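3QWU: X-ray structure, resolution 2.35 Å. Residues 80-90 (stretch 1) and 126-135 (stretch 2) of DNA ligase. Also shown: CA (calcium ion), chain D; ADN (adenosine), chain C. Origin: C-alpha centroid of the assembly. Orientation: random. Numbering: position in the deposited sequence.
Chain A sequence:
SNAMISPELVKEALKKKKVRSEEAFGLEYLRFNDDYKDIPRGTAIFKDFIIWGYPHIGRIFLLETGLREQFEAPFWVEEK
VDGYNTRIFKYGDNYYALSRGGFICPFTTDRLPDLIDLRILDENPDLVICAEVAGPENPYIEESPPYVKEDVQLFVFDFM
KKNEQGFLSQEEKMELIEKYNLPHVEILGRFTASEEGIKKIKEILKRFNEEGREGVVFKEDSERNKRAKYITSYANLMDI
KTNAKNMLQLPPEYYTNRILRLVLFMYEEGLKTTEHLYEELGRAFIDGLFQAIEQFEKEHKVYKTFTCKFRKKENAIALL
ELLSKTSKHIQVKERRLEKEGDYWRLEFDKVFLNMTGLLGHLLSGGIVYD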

ATOM      1  N   LYS A  80     -21.485 -15.321   2.191  1.00 31.91           N
ATOM      2  CA  LYS A  80     -21.194 -13.929   2.067  1.00 32.12           C
ATOM      3  C   LYS A  80     -21.266 -13.581   0.552  1.00 32.23           C
ATOM      4  O   LYS A  80     -20.508 -14.084  -0.300  1.00 31.35           O
ATOM      5  CB  LYS A  80     -19.810 -13.592   2.675  1.00 32.83           C
ATOM      6  CG  LYS A  80     -19.688 -12.090   2.903  1.00 36.10           C
ATOM      7  CD  LYS A  80     -18.338 -11.573   3.322  1.00 40.31           C
ATOM      8  CE  LYS A  80     -18.273  -9.984   3.085  1.00 43.66           C
ATOM      9  NZ  LYS A  80     -19.026  -9.429   1.803  1.00 47.66           N
ATOM     10  N   VAL A  81     -22.256 -12.786   0.207  1.00 32.76           N
ATOM     11  CA  VAL A  81     -22.535 -12.479  -1.190  1.00 32.34           C
ATOM     12  C   VAL A  81     -21.847 -11.143  -1.484  1.00 32.06           C
ATOM     13  O   VAL A  81     -21.942 -10.170  -0.718  1.00 31.07           O
ATOM     14  CB  VAL A  81     -24.071 -12.382  -1.467  1.00 32.00           C
ATOM     15  CG1 VAL A  81     -24.312 -11.776  -2.845  1.00 31.94           C
ATOM     16  CG2 VAL A  81     -24.727 -13.733  -1.377  1.00 30.83           C
ATOM     17  N   ASP A  82     -21.149 -11.119  -2.596  1.00 32.76           N
ATOM     18  CA  ASP A  82     -20.349  -9.979  -2.980  1.00 33.55           C
ATOM     19  C   ASP A  82     -21.192  -9.009  -3.807  1.00 32.39           C
ATOM     20  O   ASP A  82     -21.353  -9.161  -5.011  1.00 30.98           O
ATOM     21  CB  ASP A  82     -19.126 -10.443  -3.745  1.00 34.61           C
ATOM     22  CG  ASP A  82     -18.151  -9.298  -4.031  1.00 40.26           C
ATOM     23  OD1 ASP A  82     -18.175  -8.245  -3.343  1.00 44.35           O
ATOM     24  OD2 ASP A  82     -17.319  -9.454  -4.942  1.00 50.97           O
ATOM     25  N   GLY A  83     -21.740  -8.014  -3.123  1.00 31.98           N
ATOM     26  CA  GLY A  83     -22.532  -6.974  -3.764  1.00 31.35           C
ATOM     27  C   GLY A  83     -22.383  -5.750  -2.879  1.00 31.65           C
ATOM     28  O   GLY A  83     -21.297  -5.483  -2.381  1.00 31.05           O
ATOM     29  N   TYR A  84     -23.469  -5.025  -2.634  1.00 31.88           N
ATOM     30  CA  TYR A  84     -23.451  -3.941  -1.676  1.00 31.35           C
ATOM     31  C   TYR A  84     -24.578  -4.079  -0.656  1.00 32.23           C
ATOM     32  O   TYR A  84     -25.604  -4.663  -0.882  1.00 32.27           O
ATOM     33  CB  TYR A  84     -23.452  -2.584  -2.380  1.00 31.22           C
ATOM     34  CG  TYR A  84     -24.762  -2.270  -3.134  1.00 32.17           C
ATOM     35  CD1 TYR A  84     -25.739  -1.461  -2.556  1.00 28.49           C
ATOM     36  CD2 TYR A  84     -25.016  -2.785  -4.416  1.00 30.69           C
ATOM     37  CE1 TYR A  84     -26.927  -1.164  -3.234  1.00 29.28           C
ATOM     38  CE2 TYR A  84     -26.225  -2.497  -5.105  1.00 30.00           C
ATOM     39  CZ  TYR A  84     -27.159  -1.671  -4.497  1.00 31.15           C
ATOM     40  OH  TYR A  84     -28.333  -1.379  -5.112  1.00 28.74           O
ATOM     41  N   ASN A  85     -24.326  -3.531   0.511  1.00 33.69           N
ATOM     42  CA  ASN A  85     -25.179  -3.629   1.654  1.00 33.68           C
ATOM     43  C   ASN A  85     -26.354  -2.676   1.525  1.00 33.78           C
ATOM     44  O   ASN A  85     -26.206  -1.501   1.104  1.00 33.76           O
ATOM     45  CB  ASN A  85     -24.343  -3.223   2.856  1.00 34.56           C
ATOM     46  CG  ASN A  85     -25.090  -3.292   4.121  1.00 36.81           C
ATOM     47  OD1 ASN A  85     -25.901  -2.410   4.435  1.00 39.43           O
ATOM     48  ND2 ASN A  85     -24.775  -4.293   4.916  1.00 38.60           N
ATOM     49  N   THR A  86     -27.531  -3.173   1.900  1.00 33.36           N
ATOM     50  CA  THR A  86     -28.681  -2.323   1.934  1.00 33.06           C
ATOM     51  C   THR A  86     -29.536  -2.562   3.150  1.00 33.23           C
ATOM     52  O   THR A  86     -29.615  -3.687   3.674  1.00 32.83           O
ATOM     53  CB  THR A  86     -29.537  -2.464   0.677  1.00 33.08           C
ATOM     54  OG1 THR A  86     -30.273  -1.236   0.521  1.00 34.43           O
ATOM     55  CG2 THR A  86     -30.510  -3.626   0.800  1.00 30.36           C
ATOM     56  N   ARG A  87     -30.155  -1.477   3.596  1.00 33.29           N
ATOM     57  CA  ARG A  87     -31.038  -1.483   4.755  1.00 33.64           C
ATOM     58  C   ARG A  87     -32.377  -0.902   4.285  1.00 33.48           C
ATOM     59  O   ARG A  87     -32.419   0.199   3.742  1.00 34.00           O
ATOM     60  CB  ARG A  87     -30.419  -0.648   5.858  1.00 35.06           C
ATOM     61  CG  ARG A  87     -29.443  -1.436   6.784  1.00 36.09           C
ATOM     62  CD  ARG A  87     -28.748  -0.450   7.734  1.00 36.06           C
ATOM     63  NE  ARG A  87     -28.042   0.536   6.915  1.00 36.64           N
ATOM     64  CZ  ARG A  87     -27.772   1.777   7.286  1.00 39.03           C
ATOM     65  NH1 ARG A  87     -28.101   2.207   8.496  1.00 41.44           N
ATOM     66  NH2 ARG A  87     -27.135   2.592   6.456  1.00 39.93           N
ATOM     67  N   ILE A  88     -33.443  -1.677   4.394  1.00 32.50           N
ATOM     68  CA  ILE A  88     -34.694  -1.335   3.759  1.00 32.97           C
ATOM     69  C   ILE A  88     -35.772  -1.205   4.829  1.00 34.05           C
ATOM     70  O   ILE A  88     -35.896  -2.074   5.692  1.00 32.95           O
ATOM     71  CB  ILE A  88     -35.135  -2.405   2.693  1.00 32.30           C
ATOM     72  CG1 ILE A  88     -34.036  -2.585   1.593  1.00 32.93           C
ATOM     73  CG2 ILE A  88     -36.468  -2.006   2.045  1.00 29.53           C
ATOM     74  CD1 ILE A  88     -34.173  -3.878   0.723  1.00 29.94           C
ATOM     75  N   PHE A  89     -36.561  -0.138   4.736  1.00 35.50           N
ATOM     76  CA  PHE A  89     -37.609   0.127   5.732  1.00 37.97           C
ATOM     77  C   PHE A  89     -38.822   0.866   5.191  1.00 40.05           C
ATOM     78  O   PHE A  89     -38.771   1.488   4.131  1.00 40.27           O
ATOM     79  CB  PHE A  89     -37.054   0.938   6.898  1.00 38.04           C
ATOM     80  CG  PHE A  89     -36.564   2.289   6.515  1.00 39.81           C
ATOM     81  CD1 PHE A  89     -35.284   2.464   6.067  1.00 40.33           C
ATOM     82  CD2 PHE A  89     -37.391   3.388   6.610  1.00 43.17           C
ATOM     83  CE1 PHE A  89     -34.849   3.706   5.713  1.00 43.30           C
ATOM     84  CE2 PHE A  89     -36.954   4.626   6.277  1.00 43.48           C
ATOM     85  CZ  PHE A  89     -35.686   4.790   5.823  1.00 44.88           C
ATOM     86  N   LYS A  90     -39.887   0.860   6.002  1.00 42.53           N
ATOM     87  CA  LYS A  90     -41.133   1.544   5.679  1.00 43.06           C
ATOM     88  C   LYS A  90     -41.255   2.883   6.414  1.00 44.82           C
ATOM     89  O   LYS A  90     -41.015   2.957   7.613  1.00 46.19           O
ATOM     90  CB  LYS A  90     -42.307   0.623   6.018  1.00 43.10           C
ATOM     91  CG  LYS A  90     -43.554   0.950   5.231  1.00 43.50           C
ATOM     92  CD  LYS A  90     -44.764   0.135   5.645  1.00 44.32           C
ATOM     93  CE  LYS A  90     -45.984   0.664   4.866  1.00 44.39           C
ATOM     94  NZ  LYS A  90     -47.213  -0.063   5.125  1.00 45.87           N
ATOM     95  N   ASP A 126     -42.015  -2.151  12.022  1.00 45.54           N
ATOM     96  CA  ASP A 126     -40.791  -2.004  12.825  1.00 46.28           C
ATOM     97  C   ASP A 126     -39.498  -2.617  12.169  1.00 43.85           C
ATOM     98  O   ASP A 126     -38.364  -2.228  12.484  1.00 42.29           O
ATOM     99  CB  ASP A 126     -41.031  -2.610  14.238  1.00 48.06           C
ATOM    100  CG  ASP A 126     -41.569  -4.094  14.196  1.00 52.07           C
ATOM    101  OD1 ASP A 126     -42.644  -4.384  13.540  1.00 54.63           O
ATOM    102  OD2 ASP A 126     -40.915  -4.960  14.834  1.00 53.67           O
ATOM    103  N   LEU A 127     -39.678  -3.578  11.274  1.00 41.75           N
ATOM    104  CA  LEU A 127     -38.536  -4.288  10.696  1.00 39.22           C
ATOM    105  C   LEU A 127     -37.678  -3.413   9.734  1.00 38.68           C
ATOM    106  O   LEU A 127     -38.164  -2.521   8.976  1.00 37.19           O
ATOM    107  CB  LEU A 127     -39.015  -5.553   9.995  1.00 38.12           C
ATOM    108  CG  LEU A 127     -39.585  -6.647  10.895  1.00 39.24           C
ATOM    109  CD1 LEU A 127     -39.908  -7.865  10.051  1.00 38.43           C
ATOM    110  CD2 LEU A 127     -38.664  -6.989  12.047  1.00 35.16           C
ATOM    111  N   VAL A 128     -36.373  -3.636   9.837  1.00 38.03           N
ATOM    112  CA  VAL A 128     -35.435  -3.153   8.844  1.00 37.03           C
ATOM    113  C   VAL A 128     -34.794  -4.368   8.212  1.00 36.50           C
ATOM    114  O   VAL A 128     -34.272  -5.255   8.932  1.00 35.04           O
ATOM    115  CB  VAL A 128     -34.337  -2.331   9.461  1.00 39.01           C
ATOM    116  CG1 VAL A 128     -33.444  -1.817   8.349  1.00 37.22           C
ATOM    117  CG2 VAL A 128     -34.930  -1.210  10.432  1.00 35.69           C
ATOM    118  N   ILE A 129     -34.865  -4.445   6.871  1.00 35.46           N
ATOM    119  CA  ILE A 129     -34.382  -5.644   6.191  1.00 34.00           C
ATOM    120  C   ILE A 129     -32.965  -5.358   5.806  1.00 33.02           C
ATOM    121  O   ILE A 129     -32.711  -4.370   5.145  1.00 32.89           O
ATOM    122  CB  ILE A 129     -35.176  -5.956   4.896  1.00 34.06           C
ATOM    123  CG1 ILE A 129     -36.661  -6.079   5.197  1.00 33.75           C
ATOM    124  CG2 ILE A 129     -34.647  -7.217   4.216  1.00 32.28           C
ATOM    125  CD1 ILE A 129     -37.532  -6.081   3.946  1.00 32.58           C
ATOM    126  N   CYS A 130     -32.049  -6.225   6.220  1.00 33.26           N
ATOM    127  CA  CYS A 130     -30.650  -6.110   5.864  1.00 33.38           C
ATOM    128  C   CYS A 130     -30.371  -7.160   4.757  1.00 32.67           C
ATOM    129  O   CYS A 130     -30.488  -8.364   4.982  1.00 31.42           O
ATOM    130  CB  CYS A 130     -29.777  -6.359   7.088  1.00 33.35           C
ATOM    131  SG  CYS A 130     -30.015  -5.177   8.410  1.00 37.55           S
ATOM    132  N   ALA A 131     -29.995  -6.665   3.583  1.00 32.24           N
ATOM    133  CA  ALA A 131     -29.780  -7.489   2.402  1.00 32.48           C
ATOM    134  C   ALA A 131     -28.605  -6.997   1.574  1.00 31.91           C
ATOM    135  O   ALA A 131     -28.269  -5.806   1.581  1.00 31.11           O
ATOM    136  CB  ALA A 131     -31.040  -7.504   1.518  1.00 32.74           C
ATOM    137  N   GLU A 132     -28.020  -7.934   0.848  1.00 32.04           N
ATOM    138  CA  GLU A 132     -27.022  -7.637  -0.181  1.00 31.66           C
ATOM    139  C   GLU A 132     -27.724  -7.533  -1.520  1.00 32.07           C
ATOM    140  O   GLU A 132     -28.477  -8.438  -1.885  1.00 31.56           O
ATOM    141  CB  GLU A 132     -26.020  -8.775  -0.270  1.00 31.09           C
ATOM    142  CG  GLU A 132     -24.680  -8.377  -0.888  1.00 34.59           C
ATOM    143  CD  GLU A 132     -23.813  -7.497   0.033  1.00 35.03           C
ATOM    144  OE1 GLU A 132     -24.281  -7.217   1.148  1.00 33.84           O
ATOM    145  OE2 GLU A 132     -22.691  -7.097  -0.366  1.00 32.42           O
ATOM    146  N   VAL A 133     -27.487  -6.431  -2.247  1.00 31.75           N
ATOM    147  CA  VAL A 133     -27.862  -6.326  -3.645  1.00 31.09           C
ATOM    148  C   VAL A 133     -26.648  -6.649  -4.535  1.00 31.14           C
ATOM    149  O   VAL A 133     -25.546  -6.124  -4.326  1.00 30.05           O
ATOM    150  CB  VAL A 133     -28.346  -4.938  -3.971  1.00 31.98           C
ATOM    151  CG1 VAL A 133     -28.791  -4.877  -5.415  1.00 30.28           C
ATOM    152  CG2 VAL A 133     -29.491  -4.556  -3.073  1.00 32.19           C
ATOM    153  N   ALA A 134     -26.853  -7.482  -5.554  1.00 31.63           N
ATOM    154  CA  ALA A 134     -25.732  -8.041  -6.312  1.00 32.50           C
ATOM    155  C   ALA A 134     -26.138  -8.362  -7.727  1.00 33.95           C
ATOM    156  O   ALA A 134     -27.329  -8.723  -8.008  1.00 36.22           O
ATOM    157  CB  ALA A 134     -25.171  -9.301  -5.614  1.00 31.50           C
ATOM    158  N   GLY A 135     -25.164  -8.272  -8.617  1.00 34.35           N
ATOM    159  CA  GLY A 135     -25.418  -8.503 -10.047  1.00 35.75           C
ATOM    160  C   GLY A 135     -24.528  -7.683 -10.972  1.00 36.81           C
ATOM    161  O   GLY A 135     -23.887  -6.732 -10.565  1.00 36.70           O
TER
HETATM  162 CA    CA D 601     -14.762  -9.676  -4.567  1.00 84.06          CA
HETATM  163  O5' ADN C 501     -19.081  -6.385   6.400  1.00 52.75           O
HETATM  164  C5' ADN C 501     -19.513  -7.561   5.714  1.00 45.58           C
HETATM  165  C4' ADN C 501     -20.433  -7.171   4.563  1.00 45.03           C
HETATM  166  O4' ADN C 501     -20.743  -8.317   3.712  1.00 43.57           O
HETATM  167  C3' ADN C 501     -21.769  -6.661   5.086  1.00 44.17           C
HETATM  168  O3' ADN C 501     -21.823  -5.259   5.336  1.00 45.67           O
HETATM  169  C2' ADN C 501     -22.771  -7.104   4.025  1.00 42.47           C
HETATM  170  O2' ADN C 501     -23.113  -6.026   3.170  1.00 41.05           O
HETATM  171  C1' ADN C 501     -22.095  -8.211   3.220  1.00 41.97           C
HETATM  172  N9  ADN C 501     -22.733  -9.529   3.361  1.00 40.32           N
HETATM  173  C8  ADN C 501     -22.897 -10.395   2.334  1.00 41.58           C
HETATM  174  N7  ADN C 501     -23.504 -11.542   2.723  1.00 38.64           N
HETATM  175  C5  ADN C 501     -23.699 -11.401   4.060  1.00 37.66           C
HETATM  176  C6  ADN C 501     -24.256 -12.264   5.105  1.00 39.30           C
HETATM  177  N6  ADN C 501     -24.725 -13.488   4.730  1.00 37.84           N
HETATM  178  N1  ADN C 501     -24.334 -11.775   6.382  1.00 40.76           N
HETATM  179  C2  ADN C 501     -23.841 -10.541   6.692  1.00 40.06           C
HETATM  180  N3  ADN C 501     -23.278  -9.707   5.772  1.00 37.59           N
HETATM  181  C4  ADN C 501     -23.203 -10.079   4.475  1.00 38.96           C
HETATM  182  O   HOH W   1     -22.487  -7.759  -7.303  1.00 32.67           O
HETATM  183  O   HOH W   2     -15.476  -7.641  -3.635  1.00 46.79           O
HETATM  184  O   HOH W   3     -39.922  -0.761   8.411  1.00 52.05           O
HETATM  185  O   HOH W   4     -14.212  -9.585  -2.396  1.00 40.16           O

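Residues 84-90 and 127-134 form neighbouring antiparallel strands, their axes inclined at 156° and approaching to 4.6 Å. Three hydrogen-bonded pairs hold the ladder together, each closing a small ring with two backbone bonds. Tyr84 N donates to Val133 O and Val133 N to Tyr84 O, both at 2.9 Å; Thr86 N reaches Ala131 O at 2.8 Å, and Ala131 N returns to Thr86 O at 3.0 Å; Ile88 N meets Ile129 O at 2.9 Å, while Ile129 N meets Ile88 O at 2.8 Å. Between these lie the non-hydrogen-bonded pairs Asn85-Glu132 and Arg87-Cys130, where the alpha carbons draw in to 4.8 Å and CA-H groups face carbonyls, as in the 3.4 Å contact of Arg87 CA with Ile129 O. Past the ladder's ends, water continues the link: one water joins Asp82 O to Gly135 N, another Lys90 N to Leu127 O.

Side chains alternate between the two faces of the sheet. On one, Tyr84, Thr86 and Ile88 sit beside Val133, Ala131 and Ile129. The Tyr84 ring, at chi1 p, lays a face over Val133, whose CB is 3.8 Å from the ring centroid of Tyr84; a beta-branched aliphatic side chain offers a C-H to the pi cloud here. Ala131 is small, and the methyl of Thr86 approaches it, CG2 to CB of Ala131 at 4.0 Å, while the Thr86 hydroxyl is satisfied elsewhere in the structure. Ile88 and Ile129 pair as buried aliphatics, with Ile88 CB 4.2 Å from Ile129 CB.

The other face carries Asn85, Arg87, Cys130 and Glu132. Arg87 lays its aliphatic stem near the sulfur, CG being 4.1 Å from Cys130 SG, before its end leads away to partners elsewhere. Asn85 and Glu132 instead converge on adenosine: Asn85 ND2 donates to O2' of ADN at 3.0 Å, and that same O2' donates to Glu132 OE1 at 2.6 Å. An amide donor and a carboxylate acceptor thus suit the two roles of one ribose hydroxyl.

Glu132 also bends back toward the loop, its OE2 accepting from Gly83 N at 3.1 Å, although the position of OE2 is less certain. Gly83 suits this close approach of the backbones, because an ideal CB would clash with Val133 O and Ala134 CB. Beside it, Val81 CG1 packs on Ala134 CB at 3.8 Å, a compact apolar contact. The CA-to-CB bond of Asp82 points away from the second stretch, and its carboxylate binds calcium, with Asp82 OD2 2.6 Å from the ion.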